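Local coordinates for extracellular solute-binding protein family 1 (Alicyclobacillus acidocaldarius subsp. acidocaldarius, PDB 4OVJ), which probably binds a solute outside the cell and delivers it to an ABC importer in the membrane, at residues K22-L27 with Y306-A310; N137-Y143 with A256-N262; I380-F384 with F405-A409. One frame throughout, in Å; residues are numbered along the deposited sequence.

Contact 1 (K22-L27 with Y306-A310); sequences KPVVTL and YPQQA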
loop_
_atom_site.group_PDB
_atom_site.type_symbol
_atom_site.label_atom_id
_atom_site.label_comp_id
_atom_site.label_asym_id
_atom_site.label_seq_id
_atom_site.Cartn_x
_atom_site.Cartn_y
_atom_site.Cartn_z
ATOM N N LYS A 22 30.498 -21.471 8.003
ATOM C CA LYS A 22 30.985 -21.778 6.663
ATOM C C LYS A 22 32.051 -20.768 6.281
ATOM O O LYS A 22 32.136 -19.716 6.894
ATOM C CB LYS A 22 29.851 -21.684 5.654
ATOM C CG LYS A 22 28.875 -22.835 5.748
ATOM C CD LYS A 22 27.807 -22.670 4.693
ATOM C CE LYS A 22 26.449 -23.040 5.246
ATOM N NZ LYS A 22 25.388 -22.658 4.285
ATOM N N PRO A 23 32.855 -21.080 5.251
ATOM C CA PRO A 23 33.852 -20.127 4.795
ATOM C C PRO A 23 33.236 -18.786 4.383
ATOM O O PRO A 23 32.093 -18.727 3.909
ATOM C CB PRO A 23 34.496 -20.816 3.589
ATOM C CG PRO A 23 34.185 -22.253 3.744
ATOM C CD PRO A 23 32.895 -22.338 4.486
ATOM N N VAL A 24 34.018 -17.733 4.575
ATOM C CA VAL A 24 33.594 -16.393 4.301
ATOM C C VAL A 24 33.236 -16.201 2.825
ATOM O O VAL A 24 33.896 -16.733 1.926
ATOM C CB VAL A 24 34.655 -15.373 4.769
ATOM C CG1 VAL A 24 35.981 -15.590 4.061
ATOM C CG2 VAL A 24 34.163 -13.954 4.558
ATOM N N VAL A 25 32.136 -15.486 2.598
ATOM C CA VAL A 25 31.701 -15.122 1.247
ATOM C C VAL A 25 31.253 -13.680 1.260
ATOM O O VAL A 25 30.994 -13.118 2.324
ATOM C CB VAL A 25 30.537 -16.014 0.729
ATOM C CG1 VAL A 25 30.893 -17.494 0.820
ATOM C CG2 VAL A 25 29.236 -15.718 1.453
ATOM N N THR A 26 31.158 -13.097 0.072
ATOM C CA THR A 26 30.624 -11.761 -0.125
ATOM C C THR A 26 29.395 -11.806 -1.029
ATOM O O THR A 26 29.415 -12.433 -2.101
ATOM C CB THR A 26 31.671 -10.840 -0.759
ATOM O OG1 THR A 26 32.794 -10.746 0.112
ATOM C CG2 THR A 26 31.103 -9.437 -1.016
ATOM N N LEU A 27 28.334 -11.138 -0.582
ATOM C CA LEU A 27 27.116 -10.947 -1.363
ATOM C C LEU A 27 27.035 -9.504 -1.795
ATOM O O LEU A 27 27.251 -8.610 -0.976
ATOM C CB LEU A 27 25.871 -11.226 -0.521
ATOM C CG LEU A 27 25.739 -12.613 0.091
ATOM C CD1 LEU A 27 24.620 -12.645 1.117
ATOM C CD2 LEU A 27 25.468 -13.631 -0.998
ATOM N N TYR A 306 25.926 -18.059 -4.077
ATOM C CA TYR A 306 25.752 -18.208 -2.630
ATOM C C TYR A 306 24.287 -18.158 -2.210
ATOM O O TYR A 306 23.900 -17.328 -1.374
ATOM C CB TYR A 306 26.532 -17.101 -1.928
ATOM C CG TYR A 306 27.961 -17.015 -2.386
ATOM C CD1 TYR A 306 28.817 -18.104 -2.250
ATOM C CD2 TYR A 306 28.452 -15.855 -2.980
ATOM C CE1 TYR A 306 30.135 -18.030 -2.671
ATOM C CE2 TYR A 306 29.763 -15.772 -3.408
ATOM C CZ TYR A 306 30.594 -16.864 -3.253
ATOM O OH TYR A 306 31.884 -16.774 -3.674
ATOM N N PRO A 307 23.468 -19.067 -2.752
ATOM C CA PRO A 307 22.049 -19.003 -2.410
ATOM C C PRO A 307 21.728 -19.185 -0.919
ATOM O O PRO A 307 20.799 -18.546 -0.433
ATOM C CB PRO A 307 21.422 -20.107 -3.268
ATOM C CG PRO A 307 22.534 -21.062 -3.548
ATOM C CD PRO A 307 23.773 -20.217 -3.635
ATOM N N GLN A 308 22.481 -20.016 -0.204
ATOM C CA GLN A 308 22.216 -20.226 1.215
ATOM C C GLN A 308 22.464 -18.947 2.014
ATOM O O GLN A 308 21.650 -18.562 2.855
ATOM C CB GLN A 308 23.053 -21.386 1.755
ATOM C CG GLN A 308 22.833 -22.683 0.985
ATOM C CD GLN A 308 23.870 -23.742 1.306
ATOM O OE1 GLN A 308 23.873 -24.314 2.396
ATOM N NE2 GLN A 308 24.754 -24.012 0.353
ATOM N N GLN A 309 23.572 -18.274 1.731
ATOM C CA GLN A 309 23.893 -17.018 2.422
ATOM C C GLN A 309 22.931 -15.899 1.984
ATOM O O GLN A 309 22.555 -15.051 2.786
ATOM C CB GLN A 309 25.339 -16.625 2.181
ATOM C CG GLN A 309 26.362 -17.561 2.821
ATOM C CD GLN A 309 26.804 -18.706 1.922
ATOM O OE1 GLN A 309 26.158 -19.039 0.923
ATOM N NE2 GLN A 309 27.945 -19.301 2.266
ATOM N N ALA A 310 22.521 -15.915 0.716
ATOM C CA ALA A 310 21.566 -14.920 0.207
ATOM C C ALA A 310 20.223 -15.052 0.937
ATOM O O ALA A 310 19.631 -14.047 1.352
ATOM C CB ALA A 310 21.377 -15.064 -1.294
HETATM O O HOH W 1 29.682 -17.669 4.602
HETATM O O HOH W 2 32.788 -14.454 -1.958
#
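Leu27, on the chain's first strand, and Ala310, in the opening turn of helix 307-319, bring the two backbones closest, their CA atoms 7.0 Å apart, while Ala310 N bonds Tyr306 O within the helix start. Tyr306, the N-cap residue, turns its ring back along the strand (chi1 -51°) and lays one face on Val25: Val25 CB stands 3.9 Å from the ring centroid, only 6° off the normal, a CH-pi contact centred over the face. Val25 CG1 reaches the CE1 side of the same ring, and CG2 meets Gln309 CG at 3.7 Å. The Gln309 chain bends at its second torsion, which lays its aliphatic part and amide against the valine. Leu27 works with both branches: CD2 packs on Tyr306 CB at 3.7 Å, and CD1 lies 3.6 Å from Gln309 O. Polar links fringe this core. One water joins Thr26 N to Tyr306 OH; another donates to Pro23 O and accepts a weak bond from Gln309 NE2. Lys22 NZ lies 2.9 Å from Gln308 OE1, well above the carbonyl plane, but Gln308 has two conformers, so this bond is doubtful. Strand 55-61 completes the setting: His56 bonds the backbones of Val25 and Leu27, and Ile55 touches the side chains of both Leu27 and Gln309, so that helix 307-319 packs against two neighbouring parallel strands.

Contact 2 (N137-Y143 with A256-N262); sequences NNYAVIY and AELTWVN. With SO4 (sulfate ion), chain B.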
loop_
_atom_site.group_PDB
_atom_site.type_symbol
_atom_site.label_atom_id
_atom_site.label_comp_id
_atom_site.label_asym_id
_atom_site.label_seq_id
_atom_site.Cartn_x
_atom_site.Cartn_y
_atom_site.Cartn_z
ATOM N N ASN A 137 1.463 -1.562 3.269
ATOM C CA ASN A 137 0.513 -0.495 3.506
ATOM C C ASN A 137 -0.883 -1.017 3.169
ATOM O O ASN A 137 -1.038 -1.956 2.402
ATOM C CB ASN A 137 0.866 0.707 2.645
ATOM C CG ASN A 137 0.417 2.041 3.228
ATOM O OD1 ASN A 137 -0.306 2.131 4.228
ATOM N ND2 ASN A 137 0.876 3.103 2.585
ATOM N N ASN A 138 -1.904 -0.403 3.737
ATOM C CA ASN A 138 -3.268 -0.702 3.338
ATOM C C ASN A 138 -4.193 0.439 3.732
ATOM O O ASN A 138 -3.817 1.318 4.498
ATOM C CB ASN A 138 -3.741 -2.024 3.949
ATOM C CG ASN A 138 -3.679 -2.034 5.459
ATOM O OD1 ASN A 138 -2.698 -2.491 6.045
ATOM N ND2 ASN A 138 -4.741 -1.546 6.108
ATOM N N TYR A 139 -5.399 0.421 3.185
ATOM C CA TYR A 139 -6.394 1.424 3.518
ATOM C C TYR A 139 -6.903 1.265 4.943
ATOM O O TYR A 139 -6.989 0.156 5.477
ATOM C CB TYR A 139 -7.570 1.338 2.549
ATOM C CG TYR A 139 -7.331 2.060 1.241
ATOM C CD1 TYR A 139 -7.048 3.416 1.225
ATOM C CD2 TYR A 139 -7.443 1.395 0.015
ATOM C CE1 TYR A 139 -6.846 4.099 0.033
ATOM C CE2 TYR A 139 -7.244 2.071 -1.178
ATOM C CZ TYR A 139 -6.950 3.423 -1.157
ATOM O OH TYR A 139 -6.745 4.108 -2.324
ATOM N N ALA A 140 -7.240 2.393 5.546
ATOM C CA ALA A 140 -7.891 2.434 6.847
ATOM C C ALA A 140 -8.788 3.657 6.881
ATOM O O ALA A 140 -8.585 4.604 6.123
ATOM C CB ALA A 140 -6.851 2.553 7.940
ATOM N N VAL A 141 -9.779 3.618 7.756
ATOM C CA VAL A 141 -10.485 4.820 8.164
ATOM C C VAL A 141 -9.752 5.373 9.372
ATOM O O VAL A 141 -9.591 4.691 10.376
ATOM C CB VAL A 141 -11.944 4.518 8.515
ATOM C CG1 VAL A 141 -12.613 5.754 9.076
ATOM C CG2 VAL A 141 -12.689 4.009 7.292
ATOM N N ILE A 142 -9.267 6.599 9.228
ATOM C CA ILE A 142 -8.587 7.323 10.293
ATOM C C ILE A 142 -9.602 8.328 10.808
ATOM O O ILE A 142 -10.091 9.178 10.060
ATOM C CB ILE A 142 -7.328 8.044 9.794
ATOM C CG1 ILE A 142 -6.428 7.074 9.016
ATOM C CG2 ILE A 142 -6.590 8.656 10.973
ATOM C CD1 ILE A 142 -5.144 7.669 8.495
ATOM N N TYR A 143 -9.954 8.217 12.080
ATOM C CA TYR A 143 -11.070 8.997 12.599
ATOM C C TYR A 143 -10.785 9.628 13.969
ATOM O O TYR A 143 -9.983 9.129 14.758
ATOM C CB TYR A 143 -12.356 8.160 12.640
ATOM C CG TYR A 143 -12.344 7.033 13.649
ATOM C CD1 TYR A 143 -11.741 5.814 13.365
ATOM C CD2 TYR A 143 -12.935 7.189 14.892
ATOM C CE1 TYR A 143 -11.724 4.786 14.297
ATOM C CE2 TYR A 143 -12.922 6.170 15.825
ATOM C CZ TYR A 143 -12.313 4.968 15.519
ATOM O OH TYR A 143 -12.275 3.973 16.453
ATOM N N ALA A 256 -12.798 12.591 9.831
ATOM C CA ALA A 256 -12.306 11.281 9.377
ATOM C C ALA A 256 -11.835 11.332 7.949
ATOM O O ALA A 256 -12.255 12.186 7.176
ATOM C CB ALA A 256 -13.388 10.203 9.496
ATOM N N GLU A 257 -11.021 10.350 7.594
ATOM C CA GLU A 257 -10.517 10.209 6.249
ATOM C C GLU A 257 -10.201 8.733 5.985
ATOM O O GLU A 257 -9.598 8.063 6.830
ATOM C CB GLU A 257 -9.265 11.080 6.152
ATOM C CG GLU A 257 -8.650 11.169 4.802
ATOM C CD GLU A 257 -7.619 12.289 4.719
ATOM O OE1 GLU A 257 -7.253 12.949 5.752
ATOM O OE2 GLU A 257 -7.199 12.514 3.590
ATOM N N LEU A 258 -10.661 8.236 4.839
ATOM C CA LEU A 258 -10.344 6.910 4.336
ATOM C C LEU A 258 -9.103 7.076 3.481
ATOM O O LEU A 258 -9.159 7.715 2.426
ATOM C CB LEU A 258 -11.498 6.376 3.477
ATOM C CG LEU A 258 -11.190 5.136 2.629
ATOM C CD1 LEU A 258 -10.853 3.976 3.536
ATOM C CD2 LEU A 258 -12.361 4.812 1.712
ATOM N N THR A 259 -7.974 6.557 3.953
ATOM C CA THR A 259 -6.717 6.741 3.237
ATOM C C THR A 259 -5.740 5.653 3.644
ATOM O O THR A 259 -6.095 4.735 4.389
ATOM C CB THR A 259 -6.120 8.124 3.519
ATOM O OG1 THR A 259 -4.962 8.330 2.691
ATOM C CG2 THR A 259 -5.750 8.250 4.984
ATOM N N TRP A 260 -4.513 5.741 3.149
ATOM C CA TRP A 260 -3.498 4.768 3.518
ATOM C C TRP A 260 -3.118 4.901 4.985
ATOM O O TRP A 260 -2.939 6.015 5.505
ATOM C CB TRP A 260 -2.277 4.903 2.623
ATOM C CG TRP A 260 -2.654 4.641 1.218
ATOM C CD1 TRP A 260 -3.056 5.561 0.276
ATOM C CD2 TRP A 260 -2.749 3.359 0.601
ATOM N NE1 TRP A 260 -3.380 4.912 -0.904
ATOM C CE2 TRP A 260 -3.189 3.564 -0.731
ATOM C CE3 TRP A 260 -2.492 2.053 1.038
ATOM C CZ2 TRP A 260 -3.378 2.509 -1.626
ATOM C CZ3 TRP A 260 -2.680 0.999 0.137
ATOM C CH2 TRP A 260 -3.117 1.236 -1.178
ATOM N N VAL A 261 -2.985 3.763 5.652
ATOM C CA VAL A 261 -2.800 3.761 7.089
ATOM C C VAL A 261 -1.518 4.477 7.527
ATOM O O VAL A 261 -1.474 5.036 8.620
ATOM C CB VAL A 261 -2.893 2.331 7.676
ATOM C CG1 VAL A 261 -1.655 1.512 7.342
ATOM C CG2 VAL A 261 -3.119 2.393 9.174
ATOM N N ASN A 262 -0.510 4.500 6.657
ATOM C CA ASN A 262 0.765 5.176 6.911
ATOM C C ASN A 262 0.609 6.641 7.271
ATOM O O ASN A 262 1.448 7.201 7.976
ATOM C CB ASN A 262 1.713 5.045 5.700
ATOM C CG ASN A 262 1.368 5.991 4.548
ATOM O OD1 ASN A 262 0.444 5.742 3.776
ATOM N ND2 ASN A 262 2.151 7.068 4.396
HETATM S S SO4 B . -5.391 7.414 -2.832
HETATM O O1 SO4 B . -5.717 8.271 -3.989
HETATM O O2 SO4 B . -4.478 6.310 -3.224
HETATM O O3 SO4 B . -4.695 8.225 -1.812
HETATM O O4 SO4 B . -6.651 6.888 -2.269
#
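Tyr139 and Trp260 both hold CG beside their backbone N and opposite the carbonyl carbon (chi1 -82° and -62°), which brings their rings together. They form an offset face-to-face stack, the tyrosine and the six-membered indole ring having centroids 4.2 Å apart and planes at 26°. Both polar ends then point to one sulfate, probably from the crystallisation liquor: Tyr139 OH donates to O4 at 2.8 Å and Trp260 NE1 gives O2 a nearly straight bond of 2.9 Å, with Ser184 OG as a further partner. With an alanine at Trp260 the indole N-H and the stacking face are gone, and the Tyr139 ring would probably be freer to turn and the sulfate more weakly held. Along the ladder from the rings, Ala140 with Thr259 and Ile142 with Glu257 form antiparallel hydrogen-bonded pairs, and Val261 N bonds Asn138 O at 2.8 Å; at Tyr139/Trp260 the side chains diverge. Asn137 ND2 bonds Asn262 OD1 at 2.9 Å, arriving above the acceptor carbonyl plane. Two aromatic rings at an anion, ending a strand pair of the mixed sheet, are consistent with a place in or near the ligand cleft of a periplasmic-binding-protein fold.

Contact 3 (I380-F384 with F405-A409); sequences IDQDF and FMQEA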
loop_
_atom_site.group_PDB
_atom_site.type_symbol
_atom_site.label_atom_id
_atom_site.label_comp_id
_atom_site.label_asym_id
_atom_site.label_seq_id
_atom_site.Cartn_x
_atom_site.Cartn_y
_atom_site.Cartn_z
ATOM N N ILE A 380 -4.932 7.555 -16.686
ATOM C CA ILE A 380 -6.292 7.103 -16.363
ATOM C C ILE A 380 -6.695 7.547 -14.955
ATOM O O ILE A 380 -7.803 8.021 -14.740
ATOM C CB ILE A 380 -6.433 5.575 -16.537
ATOM C CG1 ILE A 380 -6.309 5.235 -18.027
ATOM C CG2 ILE A 380 -7.780 5.096 -16.010
ATOM C CD1 ILE A 380 -6.326 3.768 -18.359
ATOM N N ASP A 381 -5.781 7.402 -14.010
ATOM C CA ASP A 381 -5.983 7.868 -12.631
ATOM C C ASP A 381 -6.315 9.370 -12.621
ATOM O O ASP A 381 -7.267 9.809 -11.960
ATOM C CB ASP A 381 -4.713 7.562 -11.831
ATOM C CG ASP A 381 -4.839 7.855 -10.352
ATOM O OD1 ASP A 381 -5.380 8.904 -9.969
ATOM O OD2 ASP A 381 -4.334 7.042 -9.553
ATOM N N GLN A 382 -5.542 10.146 -13.376
ATOM C CA GLN A 382 -5.780 11.583 -13.464
ATOM C C GLN A 382 -7.131 11.871 -14.113
ATOM O O GLN A 382 -7.863 12.731 -13.627
ATOM C CB GLN A 382 -4.635 12.311 -14.191
ATOM C CG GLN A 382 -4.746 13.830 -14.146
ATOM C CD GLN A 382 -4.772 14.383 -12.722
ATOM O OE1 GLN A 382 -3.804 14.246 -11.983
ATOM N NE2 GLN A 382 -5.883 15.010 -12.336
ATOM N N ASP A 383 -7.461 11.159 -15.196
ATOM C CA ASP A 383 -8.771 11.309 -15.846
ATOM C C ASP A 383 -9.908 10.981 -14.875
ATOM O O ASP A 383 -10.944 11.642 -14.880
ATOM C CB ASP A 383 -8.908 10.430 -17.099
ATOM C CG ASP A 383 -7.935 10.809 -18.207
ATOM O OD1 ASP A 383 -7.477 11.978 -18.243
ATOM O OD2 ASP A 383 -7.633 9.932 -19.059
ATOM N N PHE A 384 -9.717 9.956 -14.045
ATOM C CA PHE A 384 -10.734 9.599 -13.065
ATOM C C PHE A 384 -10.946 10.730 -12.077
ATOM O O PHE A 384 -12.083 11.144 -11.815
ATOM C CB PHE A 384 -10.348 8.318 -12.345
ATOM C CG PHE A 384 -11.433 7.769 -11.462
ATOM C CD1 PHE A 384 -12.453 7.009 -11.999
ATOM C CD2 PHE A 384 -11.436 8.026 -10.099
ATOM C CE1 PHE A 384 -13.450 6.483 -11.195
ATOM C CE2 PHE A 384 -12.429 7.510 -9.287
ATOM C CZ PHE A 384 -13.436 6.740 -9.829
ATOM N N PHE A 405 -15.905 8.784 -18.740
ATOM C CA PHE A 405 -14.613 8.314 -18.249
ATOM C C PHE A 405 -14.246 6.937 -18.803
ATOM O O PHE A 405 -13.105 6.711 -19.187
ATOM C CB PHE A 405 -14.551 8.272 -16.713
ATOM C CG PHE A 405 -13.404 7.450 -16.201
ATOM C CD1 PHE A 405 -12.118 7.969 -16.202
ATOM C CD2 PHE A 405 -13.593 6.137 -15.786
ATOM C CE1 PHE A 405 -11.043 7.213 -15.775
ATOM C CE2 PHE A 405 -12.520 5.375 -15.359
ATOM C CZ PHE A 405 -11.244 5.914 -15.352
HETATM N N MSE A 406 -15.216 6.025 -18.816
HETATM C CA MSE A 406 -14.977 4.636 -19.217
HETATM C C MSE A 406 -14.695 4.532 -20.685
HETATM O O MSE A 406 -13.807 3.778 -21.088
HETATM C CB MSE A 406 -16.173 3.771 -18.859
HETATM C CG MSE A 406 -16.202 3.540 -17.359
HETATM SE SE MSE A 406 -17.762 2.467 -16.869
HETATM C CE MSE A 406 -17.059 0.761 -17.573
ATOM N N GLN A 407 -15.431 5.284 -21.502
ATOM C CA GLN A 407 -15.196 5.282 -22.948
ATOM C C GLN A 407 -13.775 5.776 -23.227
ATOM O O GLN A 407 -13.033 5.166 -23.998
ATOM C CB GLN A 407 -16.214 6.177 -23.661
ATOM C CG GLN A 407 -16.127 6.137 -25.179
ATOM C CD GLN A 407 -16.937 7.240 -25.842
ATOM O OE1 GLN A 407 -17.269 8.259 -25.222
ATOM N NE2 GLN A 407 -17.246 7.048 -27.120
ATOM N N GLU A 408 -13.403 6.869 -22.569
ATOM C CA GLU A 408 -12.078 7.466 -22.715
ATOM C C GLU A 408 -10.957 6.504 -22.330
ATOM O O GLU A 408 -10.012 6.306 -23.101
ATOM C CB GLU A 408 -11.995 8.747 -21.881
ATOM C CG GLU A 408 -10.616 9.386 -21.806
ATOM C CD GLU A 408 -10.640 10.826 -21.297
ATOM O OE1 GLU A 408 -9.556 11.449 -21.250
ATOM O OE2 GLU A 408 -11.727 11.336 -20.942
ATOM N N ALA A 409 -11.071 5.915 -21.138
ATOM C CA ALA A 409 -10.069 5.000 -20.620
ATOM C C ALA A 409 -9.962 3.740 -21.483
ATOM O O ALA A 409 -8.861 3.309 -21.799
ATOM C CB ALA A 409 -10.386 4.633 -19.171
#
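Phe384 and Phe405 carry the aromatic part of this helix pair. The edge of Phe384 is directed at the face of Phe405 in a T-shaped stack, with centroids 5.2 Å apart and planes at 78°. CD1 is the atom of Phe384 that does the touching, 3.7 Å from Phe405 CZ and nearer the rim of the ring than its centre. With CG opposite its backbone N (chi1 164°), Phe405 carries its ring to the 380-384 turn, between Ile380 and Phe384; the methyl group of Ala409, one turn further on, lies over the rim of the opposite face.

Apolar contacts close around this ring. Ile380 CG2 comes to 3.6 Å from Phe405 CZ and also meets Ala409 CB at 4.1 Å, while Phe384 CB leans on Phe405 CE1. The same CE1 lies 3.5 Å from Ile380 O, which approaches the edge of the ring near its plane; this oxygen already accepts the helical bond of Phe384 N.

Charges meet at the outer side. Asp383 OD2 and Glu408 OE1 stand 3.3 Å apart, both acceptors and neither bonded to the other. If both are ionised they would repel each other; the closeness probably raises the pKa of one of them.

The short segments run antiparallel at 164° with axes 10.4 Å apart, as parts of helices 377-392 and 398-414, which follow each other directly in the chain as a helical hairpin. Trp185, in helix 185-194, brings its ring to both phenylalanines. Leu214 and Tyr217 of helix 211-226 pack on Phe384, and Phe209, in the loop before that helix, lies against Phe405.

Contacts 1 and 2 reach one sheet from far-apart places: their centres are about 41 Å apart, and strands 84-87 and 293-300 carry the pairing from strand 25-31 to strand 128-144. Along the chain, contact 2 is nested in the loop that contact 1 closes. Contact 3 comes later and lies across the chain's centre from contact 1, the centres about 49 Å apart. It is much nearer contact 2, with nearest atoms about 8 Å apart but not touching. Helix 185-194 spans that gap: Gln186 and Thr187 touch Tyr139 beside the sulfate, and Trp185 meets the phenylalanines of contact 3. The hairpin packs on the helix that touches Tyr139 at the sulfate, which may mark the ligand cleft.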